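ABC transporter, periplasmic substrate-binding protein (PDB 2HPG) probably captures a small solute in the periplasm and delivers it to a tripartite ATP-independent (TRAP) membrane transporter, as other DctP-family binding proteins do. Local coordinates at residues 7-15 with 231-242; 156-165 with 177-188. All coordinates share one frame; numbering follows the deposited sequence.

Contact 1: residues 7-15 with 231-242; sequences AKYTLRFGH and EIVSADWFNSLP
The phenol ring of Tyr9 lies over Leu241, whose CD2 methyl makes a CH-pi contact with it, 3.5 Å from the ring centroid and 17° off the normal. Lys8 CG covers the opposite face. At the far end of the ring, Pro242 CD comes within 3.6 Å of Tyr9 OH. Placing CG anti to the carbonyl carbon (chi1 -53°) carries the Tyr9 ring toward Leu241 and Pro242, its side chain sliding past that of Leu241 in the opposite direction. With an alanine here, Leu241 CD2 would probably lose the phenol face it packs on, keeping the indole of Trp237, and a gap is likely to open beside Pro242 CD. That methyl lies near the rim of one indole face; the other face takes Leu11 CD1, 4.1 Å from the centroid of the six-membered ring. Phe13 presents an edge instead: Glu231 OE1 sits in the ring plane, 3.3 Å from Phe13 CZ, where it would probably meet the weakly positive ring hydrogens.

The two segments share no hydrogen bonds. In the mixed sheet of the solute-binding fold, strand 68-73 lies between strands 9-14 and 218-234, pairing with both, so the axes of 9-14 and 231-234 stay 8.9 Å apart and side chains do the joining. Leu11 crosses Val233 at about a right angle, CD2 meeting Val233 CG1 at 3.9 Å. Beyond the two segments the Phe13 ring meets Trp30 edge-to-face and also touches Phe27.

Where the strand becomes helix, Ser234 OG serves as N-cap and accepts from Trp237 N in a nearly straight bond (175°). Further on, Ser240 OG donates to Trp237 O at 2.7 Å, on a lone pair in the carbonyl plane.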
loop_
_atom_site.group_PDB
_atom_site.type_symbol
_atom_site.label_atom_id
_atom_site.label_comp_id
_atom_site.label_asym_id
_atom_site.label_seq_id
_atom_site.Cartn_x
_atom_site.Cartn_y
_atom_site.Cartn_z
ATOM N N ALA A 7 8.883 -19.513 23.029
ATOM C CA ALA A 7 7.467 -19.262 22.841
ATOM C C ALA A 7 6.719 -20.519 22.427
ATOM O O ALA A 7 7.310 -21.447 21.877
ATOM C CB ALA A 7 7.280 -18.163 21.799
ATOM N N LYS A 8 5.417 -20.538 22.701
ATOM C CA LYS A 8 4.537 -21.623 22.288
ATOM C C LYS A 8 4.141 -21.519 20.810
ATOM O O LYS A 8 3.933 -22.528 20.143
ATOM C CB LYS A 8 3.273 -21.628 23.148
ATOM C CG LYS A 8 2.323 -22.769 22.841
ATOM C CD LYS A 8 1.265 -22.925 23.911
ATOM C CE LYS A 8 0.273 -23.977 23.505
ATOM N NZ LYS A 8 -0.890 -24.057 24.430
ATOM N N TYR A 9 3.988 -20.296 20.320
ATOM C CA TYR A 9 3.650 -20.039 18.932
ATOM C C TYR A 9 4.668 -19.061 18.385
ATOM O O TYR A 9 5.037 -18.111 19.067
ATOM C CB TYR A 9 2.265 -19.421 18.824
ATOM C CG TYR A 9 1.168 -20.184 19.529
ATOM C CD1 TYR A 9 0.473 -21.183 18.878
ATOM C CD2 TYR A 9 0.806 -19.877 20.836
ATOM C CE1 TYR A 9 -0.542 -21.873 19.502
ATOM C CE2 TYR A 9 -0.212 -20.557 21.471
ATOM C CZ TYR A 9 -0.882 -21.564 20.794
ATOM O OH TYR A 9 -1.905 -22.267 21.403
ATOM N N THR A 10 5.146 -19.307 17.171
ATOM C CA THR A 10 6.070 -18.393 16.513
ATOM C C THR A 10 5.489 -18.033 15.148
ATOM O O THR A 10 5.009 -18.914 14.421
ATOM C CB THR A 10 7.473 -18.992 16.388
ATOM O OG1 THR A 10 7.985 -19.244 17.697
ATOM C CG2 THR A 10 8.421 -18.025 15.696
ATOM N N LEU A 11 5.462 -16.726 14.861
ATOM C CA LEU A 11 4.999 -16.189 13.576
ATOM C C LEU A 11 6.190 -15.511 12.906
ATOM O O LEU A 11 6.841 -14.676 13.524
ATOM C CB LEU A 11 3.875 -15.155 13.782
ATOM C CG LEU A 11 3.327 -14.490 12.504
ATOM C CD1 LEU A 11 2.688 -15.506 11.564
ATOM C CD2 LEU A 11 2.320 -13.368 12.858
ATOM N N ARG A 12 6.461 -15.860 11.648
ATOM C CA ARG A 12 7.472 -15.166 10.846
ATOM C C ARG A 12 6.788 -14.264 9.821
ATOM O O ARG A 12 6.101 -14.740 8.927
ATOM C CB ARG A 12 8.385 -16.185 10.181
ATOM C CG ARG A 12 8.964 -17.110 11.223
ATOM C CD ARG A 12 10.124 -17.969 10.753
ATOM N NE ARG A 12 10.652 -18.695 11.908
ATOM C CZ ARG A 12 10.072 -19.744 12.483
ATOM N NH1 ARG A 12 8.933 -20.264 12.016
ATOM N NH2 ARG A 12 10.635 -20.286 13.540
ATOM N N PHE A 13 6.980 -12.960 9.971
ATOM C CA PHE A 13 6.227 -11.983 9.208
ATOM C C PHE A 13 7.142 -11.224 8.279
ATOM O O PHE A 13 8.034 -10.538 8.751
ATOM C CB PHE A 13 5.544 -11.012 10.156
ATOM C CG PHE A 13 4.388 -10.291 9.529
ATOM C CD1 PHE A 13 3.116 -10.819 9.599
ATOM C CD2 PHE A 13 4.580 -9.100 8.862
ATOM C CE1 PHE A 13 2.044 -10.173 9.012
ATOM C CE2 PHE A 13 3.515 -8.455 8.270
ATOM C CZ PHE A 13 2.244 -8.994 8.350
ATOM N N GLY A 14 6.901 -11.316 6.970
ATOM C CA GLY A 14 7.836 -10.773 5.997
ATOM C C GLY A 14 7.360 -9.642 5.104
ATOM O O GLY A 14 6.206 -9.216 5.142
ATOM N N HIS A 15 8.279 -9.176 4.268
ATOM C CA HIS A 15 8.007 -8.104 3.329
ATOM C C HIS A 15 7.693 -6.771 3.999
ATOM O O HIS A 15 6.927 -5.980 3.470
ATOM C CB HIS A 15 6.873 -8.496 2.355
ATOM C CG HIS A 15 7.309 -9.444 1.281
ATOM N ND1 HIS A 15 6.503 -9.783 0.213
ATOM C CD2 HIS A 15 8.467 -10.128 1.111
ATOM C CE1 HIS A 15 7.145 -10.644 -0.562
ATOM N NE2 HIS A 15 8.337 -10.871 -0.038
ATOM N N GLU A 231 -2.276 -6.683 5.817
ATOM C CA GLU A 231 -1.384 -7.495 6.630
ATOM C C GLU A 231 -2.067 -8.837 6.825
ATOM O O GLU A 231 -3.121 -8.911 7.449
ATOM C CB GLU A 231 -1.111 -6.792 7.962
ATOM C CG GLU A 231 -0.681 -5.331 7.820
ATOM C CD GLU A 231 0.549 -5.154 6.948
ATOM O OE1 GLU A 231 1.424 -6.022 7.051
ATOM O OE2 GLU A 231 0.634 -4.156 6.166
ATOM N N ILE A 232 -1.497 -9.883 6.227
ATOM C CA ILE A 232 -2.156 -11.185 6.172
ATOM C C ILE A 232 -1.377 -12.269 6.909
ATOM O O ILE A 232 -0.155 -12.180 7.037
ATOM C CB ILE A 232 -2.448 -11.628 4.706
ATOM C CG1 ILE A 232 -1.151 -11.876 3.917
ATOM C CG2 ILE A 232 -3.304 -10.579 4.001
ATOM C CD1 ILE A 232 -1.370 -12.479 2.539
ATOM N N VAL A 233 -2.115 -13.251 7.431
ATOM C CA VAL A 233 -1.563 -14.500 7.967
ATOM C C VAL A 233 -2.415 -15.684 7.491
ATOM O O VAL A 233 -3.490 -15.494 6.927
ATOM C CB VAL A 233 -1.486 -14.542 9.523
ATOM C CG1 VAL A 233 -0.468 -13.541 10.066
ATOM C CG2 VAL A 233 -2.872 -14.340 10.182
ATOM N N SER A 234 -1.910 -16.902 7.697
ATOM C CA SER A 234 -2.678 -18.118 7.436
ATOM C C SER A 234 -3.908 -18.168 8.321
ATOM O O SER A 234 -3.795 -18.040 9.543
ATOM C CB SER A 234 -1.836 -19.368 7.720
ATOM O OG SER A 234 -2.644 -20.524 7.635
ATOM N N ALA A 235 -5.077 -18.368 7.712
ATOM C CA ALA A 235 -6.320 -18.519 8.482
ATOM C C ALA A 235 -6.245 -19.747 9.392
ATOM O O ALA A 235 -6.672 -19.686 10.554
ATOM C CB ALA A 235 -7.517 -18.613 7.549
ATOM N N ASP A 236 -5.681 -20.844 8.873
ATOM C CA ASP A 236 -5.509 -22.092 9.642
ATOM C C ASP A 236 -4.656 -21.886 10.879
ATOM O O ASP A 236 -5.034 -22.307 11.955
ATOM C CB ASP A 236 -4.872 -23.192 8.793
ATOM C CG ASP A 236 -5.820 -23.754 7.751
ATOM O OD1 ASP A 236 -7.062 -23.702 7.947
ATOM O OD2 ASP A 236 -5.310 -24.251 6.722
ATOM N N TRP A 237 -3.511 -21.233 10.720
ATOM C CA TRP A 237 -2.665 -20.890 11.855
ATOM C C TRP A 237 -3.340 -19.932 12.838
ATOM O O TRP A 237 -3.319 -20.148 14.048
ATOM C CB TRP A 237 -1.357 -20.245 11.375
ATOM C CG TRP A 237 -0.482 -19.870 12.508
ATOM C CD1 TRP A 237 0.319 -20.704 13.215
ATOM C CD2 TRP A 237 -0.347 -18.571 13.111
ATOM N NE1 TRP A 237 0.955 -20.010 14.221
ATOM C CE2 TRP A 237 0.567 -18.699 14.174
ATOM C CE3 TRP A 237 -0.917 -17.318 12.860
ATOM C CZ2 TRP A 237 0.940 -17.624 14.980
ATOM C CZ3 TRP A 237 -0.550 -16.245 13.670
ATOM C CH2 TRP A 237 0.370 -16.408 14.716
ATOM N N PHE A 238 -3.893 -18.839 12.327
ATOM C CA PHE A 238 -4.537 -17.858 13.195
ATOM C C PHE A 238 -5.611 -18.536 14.048
ATOM O O PHE A 238 -5.655 -18.347 15.261
ATOM C CB PHE A 238 -5.153 -16.725 12.370
ATOM C CG PHE A 238 -5.604 -15.560 13.192
ATOM C CD1 PHE A 238 -4.673 -14.772 13.858
ATOM C CD2 PHE A 238 -6.955 -15.247 13.305
ATOM C CE1 PHE A 238 -5.083 -13.682 14.622
ATOM C CE2 PHE A 238 -7.375 -14.159 14.066
ATOM C CZ PHE A 238 -6.441 -13.378 14.723
ATOM N N ASN A 239 -6.446 -19.345 13.396
ATOM C CA ASN A 239 -7.537 -20.077 14.058
ATOM C C ASN A 239 -7.048 -21.115 15.080
ATOM O O ASN A 239 -7.775 -21.468 16.005
ATOM C CB ASN A 239 -8.429 -20.769 13.013
ATOM C CG ASN A 239 -9.229 -19.782 12.154
ATOM O OD1 ASN A 239 -9.374 -18.607 12.492
ATOM N ND2 ASN A 239 -9.759 -20.272 11.035
ATOM N N SER A 240 -5.813 -21.586 14.919
ATOM C CA SER A 240 -5.205 -22.508 15.877
ATOM C C SER A 240 -4.844 -21.833 17.195
ATOM O O SER A 240 -4.562 -22.511 18.185
ATOM C CB SER A 240 -3.942 -23.133 15.285
ATOM O OG SER A 240 -2.797 -22.325 15.539
ATOM N N LEU A 241 -4.800 -20.503 17.198
ATOM C CA LEU A 241 -4.456 -19.749 18.387
ATOM C C LEU A 241 -5.670 -19.629 19.271
ATOM O O LEU A 241 -6.791 -19.649 18.772
ATOM C CB LEU A 241 -4.035 -18.318 18.041
ATOM C CG LEU A 241 -2.688 -17.983 17.409
ATOM C CD1 LEU A 241 -2.634 -16.463 17.271
ATOM C CD2 LEU A 241 -1.513 -18.482 18.223
ATOM N N PRO A 242 -5.453 -19.431 20.579
ATOM C CA PRO A 242 -6.568 -19.112 21.454
ATOM C C PRO A 242 -7.208 -17.785 21.065
ATOM O O PRO A 242 -6.509 -16.890 20.610
ATOM C CB PRO A 242 -5.932 -18.992 22.840
ATOM C CG PRO A 242 -4.494 -19.212 22.679
ATOM C CD PRO A 242 -4.161 -19.477 21.278
#

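Contact 2: residues 156-165 with 177-188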
loop_
_atom_site.group_PDB
_atom_site.type_symbol
_atom_site.label_atom_id
_atom_site.label_comp_id
_atom_site.label_asym_id
_atom_site.label_seq_id
_atom_site.Cartn_x
_atom_site.Cartn_y
_atom_site.Cartn_z
ATOM N N LEU A 156 1.203 13.362 -19.665
ATOM C CA LEU A 156 1.715 11.993 -19.557
ATOM C C LEU A 156 1.790 11.238 -20.886
ATOM O O LEU A 156 2.516 10.245 -20.981
ATOM C CB LEU A 156 0.867 11.197 -18.581
ATOM C CG LEU A 156 0.931 11.616 -17.119
ATOM C CD1 LEU A 156 -0.208 10.947 -16.353
ATOM C CD2 LEU A 156 2.330 11.301 -16.504
ATOM N N ASN A 157 1.062 11.716 -21.902
ATOM C CA ASN A 157 1.032 11.070 -23.226
ATOM C C ASN A 157 2.418 10.695 -23.697
ATOM O O ASN A 157 3.323 11.536 -23.734
ATOM C CB ASN A 157 0.387 11.971 -24.285
ATOM C CG ASN A 157 0.328 11.307 -25.664
ATOM O OD1 ASN A 157 0.912 11.793 -26.637
ATOM N ND2 ASN A 157 -0.368 10.186 -25.744
ATOM N N GLY A 158 2.598 9.425 -24.034
ATOM C CA GLY A 158 3.875 8.970 -24.551
ATOM C C GLY A 158 4.956 8.722 -23.516
ATOM O O GLY A 158 6.031 8.222 -23.865
ATOM N N LEU A 159 4.686 9.046 -22.247
ATOM C CA LEU A 159 5.696 8.889 -21.202
ATOM C C LEU A 159 5.687 7.474 -20.620
ATOM O O LEU A 159 4.659 7.010 -20.139
ATOM C CB LEU A 159 5.511 9.910 -20.072
ATOM C CG LEU A 159 5.826 11.393 -20.345
ATOM C CD1 LEU A 159 5.949 12.131 -19.027
ATOM C CD2 LEU A 159 7.081 11.595 -21.162
ATOM N N ARG A 160 6.842 6.810 -20.657
ATOM C CA ARG A 160 6.999 5.507 -20.027
ATOM C C ARG A 160 7.211 5.728 -18.536
ATOM O O ARG A 160 8.276 6.142 -18.126
ATOM C CB ARG A 160 8.192 4.741 -20.605
ATOM C CG ARG A 160 8.041 4.263 -22.060
ATOM C CD ARG A 160 8.546 5.235 -23.082
ATOM N NE ARG A 160 9.841 5.831 -22.735
ATOM C CZ ARG A 160 11.020 5.231 -22.832
ATOM N NH1 ARG A 160 11.124 3.999 -23.317
ATOM N NH2 ARG A 160 12.122 5.887 -22.456
ATOM N N ILE A 161 6.197 5.437 -17.735
ATOM C CA ILE A 161 6.270 5.618 -16.269
ATOM C C ILE A 161 6.242 4.279 -15.546
ATOM O O ILE A 161 5.303 3.489 -15.709
ATOM C CB ILE A 161 5.066 6.448 -15.763
ATOM C CG1 ILE A 161 5.087 7.866 -16.359
ATOM C CG2 ILE A 161 5.044 6.512 -14.266
ATOM C CD1 ILE A 161 6.352 8.687 -16.018
ATOM N N ARG A 162 7.245 4.032 -14.716
ATOM C CA ARG A 162 7.343 2.742 -14.071
ATOM C C ARG A 162 6.365 2.741 -12.907
ATOM O O ARG A 162 6.201 3.750 -12.193
ATOM C CB ARG A 162 8.788 2.384 -13.683
ATOM C CG ARG A 162 9.121 2.391 -12.228
ATOM C CD ARG A 162 8.924 1.089 -11.506
ATOM N NE ARG A 162 8.444 1.387 -10.181
ATOM C CZ ARG A 162 8.300 0.561 -9.149
ATOM N NH1 ARG A 162 8.711 -0.690 -9.123
ATOM N NH2 ARG A 162 7.767 1.075 -8.054
ATOM N N THR A 163 5.658 1.624 -12.777
ATOM C CA THR A 163 4.683 1.435 -11.688
ATOM C C THR A 163 4.694 -0.074 -11.370
ATOM O O THR A 163 5.143 -0.852 -12.198
ATOM C CB THR A 163 3.306 1.985 -12.121
ATOM O OG1 THR A 163 2.414 2.023 -11.002
ATOM C CG2 THR A 163 2.728 1.152 -13.253
ATOM N N PRO A 164 4.301 -0.483 -10.148
ATOM C CA PRO A 164 4.339 -1.911 -9.797
ATOM C C PRO A 164 3.584 -2.793 -10.792
ATOM O O PRO A 164 2.816 -2.284 -11.601
ATOM C CB PRO A 164 3.703 -1.935 -8.424
ATOM C CG PRO A 164 4.013 -0.611 -7.868
ATOM C CD PRO A 164 3.886 0.332 -8.994
ATOM N N GLY A 165 3.852 -4.093 -10.777
ATOM C CA GLY A 165 3.482 -4.946 -11.905
ATOM C C GLY A 165 2.028 -5.366 -11.993
ATOM O O GLY A 165 1.573 -5.750 -13.069
ATOM N N GLY A 177 -3.015 8.452 -18.443
ATOM C CA GLY A 177 -2.518 8.909 -19.749
ATOM C C GLY A 177 -1.137 8.438 -20.134
ATOM O O GLY A 177 -0.661 8.743 -21.230
ATOM N N ALA A 178 -0.489 7.672 -19.251
ATOM C CA ALA A 178 0.879 7.214 -19.473
ATOM C C ALA A 178 0.961 5.807 -20.075
ATOM O O ALA A 178 -0.034 5.107 -20.154
ATOM C CB ALA A 178 1.637 7.236 -18.159
ATOM N N ILE A 179 2.172 5.429 -20.489
ATOM C CA ILE A 179 2.518 4.040 -20.779
ATOM C C ILE A 179 3.111 3.436 -19.501
ATOM O O ILE A 179 4.250 3.763 -19.144
ATOM C CB ILE A 179 3.590 3.939 -21.879
ATOM C CG1 ILE A 179 3.128 4.614 -23.163
ATOM C CG2 ILE A 179 3.957 2.472 -22.183
ATOM C CD1 ILE A 179 4.299 4.922 -24.096
ATOM N N PRO A 180 2.361 2.544 -18.812
ATOM C CA PRO A 180 2.935 1.898 -17.640
ATOM C C PRO A 180 4.024 0.885 -18.002
ATOM O O PRO A 180 3.924 0.202 -19.013
ATOM C CB PRO A 180 1.732 1.206 -16.998
ATOM C CG PRO A 180 0.836 0.898 -18.173
ATOM C CD PRO A 180 0.980 2.085 -19.070
ATOM N N VAL A 181 5.057 0.803 -17.168
ATOM C CA VAL A 181 6.174 -0.108 -17.381
ATOM C C VAL A 181 6.598 -0.733 -16.056
ATOM O O VAL A 181 6.771 -0.029 -15.071
ATOM C CB VAL A 181 7.372 0.644 -17.977
ATOM C CG1 VAL A 181 8.535 -0.298 -18.199
ATOM C CG2 VAL A 181 6.989 1.315 -19.274
ATOM N N ALA A 182 6.764 -2.050 -16.017
ATOM C CA ALA A 182 7.199 -2.735 -14.789
ATOM C C ALA A 182 8.718 -2.694 -14.689
ATOM O O ALA A 182 9.403 -3.015 -15.641
ATOM C CB ALA A 182 6.706 -4.201 -14.788
ATOM N N VAL A 183 9.253 -2.282 -13.543
ATOM C CA VAL A 183 10.696 -2.341 -13.305
ATOM C C VAL A 183 10.916 -2.631 -11.841
ATOM O O VAL A 183 10.312 -1.980 -11.002
ATOM C CB VAL A 183 11.401 -0.997 -13.579
ATOM C CG1 VAL A 183 12.902 -1.150 -13.434
ATOM C CG2 VAL A 183 11.038 -0.436 -14.952
ATOM N N ASN A 184 11.761 -3.599 -11.526
ATOM C CA ASN A 184 12.133 -3.864 -10.138
ATOM C C ASN A 184 12.545 -2.545 -9.501
ATOM O O ASN A 184 13.264 -1.765 -10.111
ATOM C CB ASN A 184 13.294 -4.859 -10.103
ATOM C CG ASN A 184 13.550 -5.423 -8.726
ATOM O OD1 ASN A 184 14.204 -4.793 -7.870
ATOM N ND2 ASN A 184 13.067 -6.646 -8.505
ATOM N N PHE A 185 12.065 -2.295 -8.287
ATOM C CA PHE A 185 12.234 -1.005 -7.630
ATOM C C PHE A 185 13.702 -0.611 -7.531
ATOM O O PHE A 185 14.062 0.539 -7.785
ATOM C CB PHE A 185 11.629 -1.072 -6.235
ATOM C CG PHE A 185 11.680 0.221 -5.487
ATOM C CD1 PHE A 185 10.580 1.063 -5.457
ATOM C CD2 PHE A 185 12.837 0.596 -4.803
ATOM C CE1 PHE A 185 10.631 2.263 -4.758
ATOM C CE2 PHE A 185 12.887 1.791 -4.099
ATOM C CZ PHE A 185 11.781 2.624 -4.079
ATOM N N GLY A 186 14.540 -1.575 -7.157
ATOM C CA GLY A 186 15.978 -1.357 -7.048
ATOM C C GLY A 186 16.630 -1.005 -8.371
ATOM O O GLY A 186 17.794 -0.609 -8.398
ATOM N N GLU A 187 15.894 -1.154 -9.472
ATOM C CA GLU A 187 16.422 -0.850 -10.813
ATOM C C GLU A 187 15.821 0.396 -11.473
ATOM O O GLU A 187 16.119 0.689 -12.638
ATOM C CB GLU A 187 16.212 -2.062 -11.728
ATOM C CG GLU A 187 17.395 -3.040 -11.752
ATOM C CD GLU A 187 17.069 -4.276 -12.539
ATOM O OE1 GLU A 187 17.833 -4.611 -13.477
ATOM O OE2 GLU A 187 16.024 -4.904 -12.234
ATOM N N ILE A 188 14.983 1.137 -10.742
ATOM C CA ILE A 188 14.363 2.358 -11.286
ATOM C C ILE A 188 15.453 3.367 -11.672
ATOM O O ILE A 188 15.434 3.933 -12.756
ATOM C CB ILE A 188 13.370 3.013 -10.262
ATOM C CG1 ILE A 188 12.186 2.096 -9.940
ATOM C CG2 ILE A 188 12.797 4.326 -10.796
ATOM C CD1 ILE A 188 11.345 2.618 -8.725
HETATM O O HOH W 1 0.589 7.573 -23.355
HETATM O O HOH W 2 7.274 -2.042 -11.586
#
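Ile179 N gives its hydrogen bond to Leu159 O and Ile161 N to Ile179 O, then Val181 N gives to Ile161 O and Thr163 N to Val181 O, all between 2.9 and 3.1 Å. Val181 N approaches from above the carbonyl plane of Ile161 rather than along a lone pair. Two waters extend the ladder: one links Gly158 N to Gly177 O, the other Thr163 O to Val183 N.

This is the parallel pairing of a beta-alpha-beta unit, strand 160-162, helix 167-176 and strand 179-181, with Gly177 ending the helix in a Schellman motif.

Among the side chains, the polar contact is that of Arg162. Its chain bends at chi2 and chi3, bringing NH1 to Val183 O at 2.8 Å, in the guanidinium plane and nearly along the C=O axis. Ile188 CD1 lies over one face, 3.5 Å from Arg162 NE, and Pro164 N over the other, while NH2 meets the edge of the Phe185 ring with the planes 80° apart.

Apolar contacts are made on both faces of the pair. Arg160 CB rests alongside Val181 CG2 at 3.9 Å, its guanidinium leading away to a salt bridge with Asp198. On the other face Ile161 CG1 meets Ala178 CB, and Thr163 CG2 lies beside Pro180 CB, while Thr163 OG1 is hydrogen-bonded to Glu201.

Both contacts reach the same mixed sheet, but at places on opposite sides of the chain's centre; their own centres are 35 Å apart and they do not touch. In sequence, contact 2 is nested within the loop closed by contact 1. Contact 1 joins elements distant in sequence, and its touching residues are mostly buried, with aromatic and aliphatic groups and no hydrogen bond between the segments. Contact 2 is more local, and more of its residues are exposed; waters and an arginine add to its backbone bonds. Contact 1 thus joins, through side chains, strands separated by one other strand, and the helix that follows, whereas contact 2 pairs adjacent parallel strands by backbone hydrogen bonds.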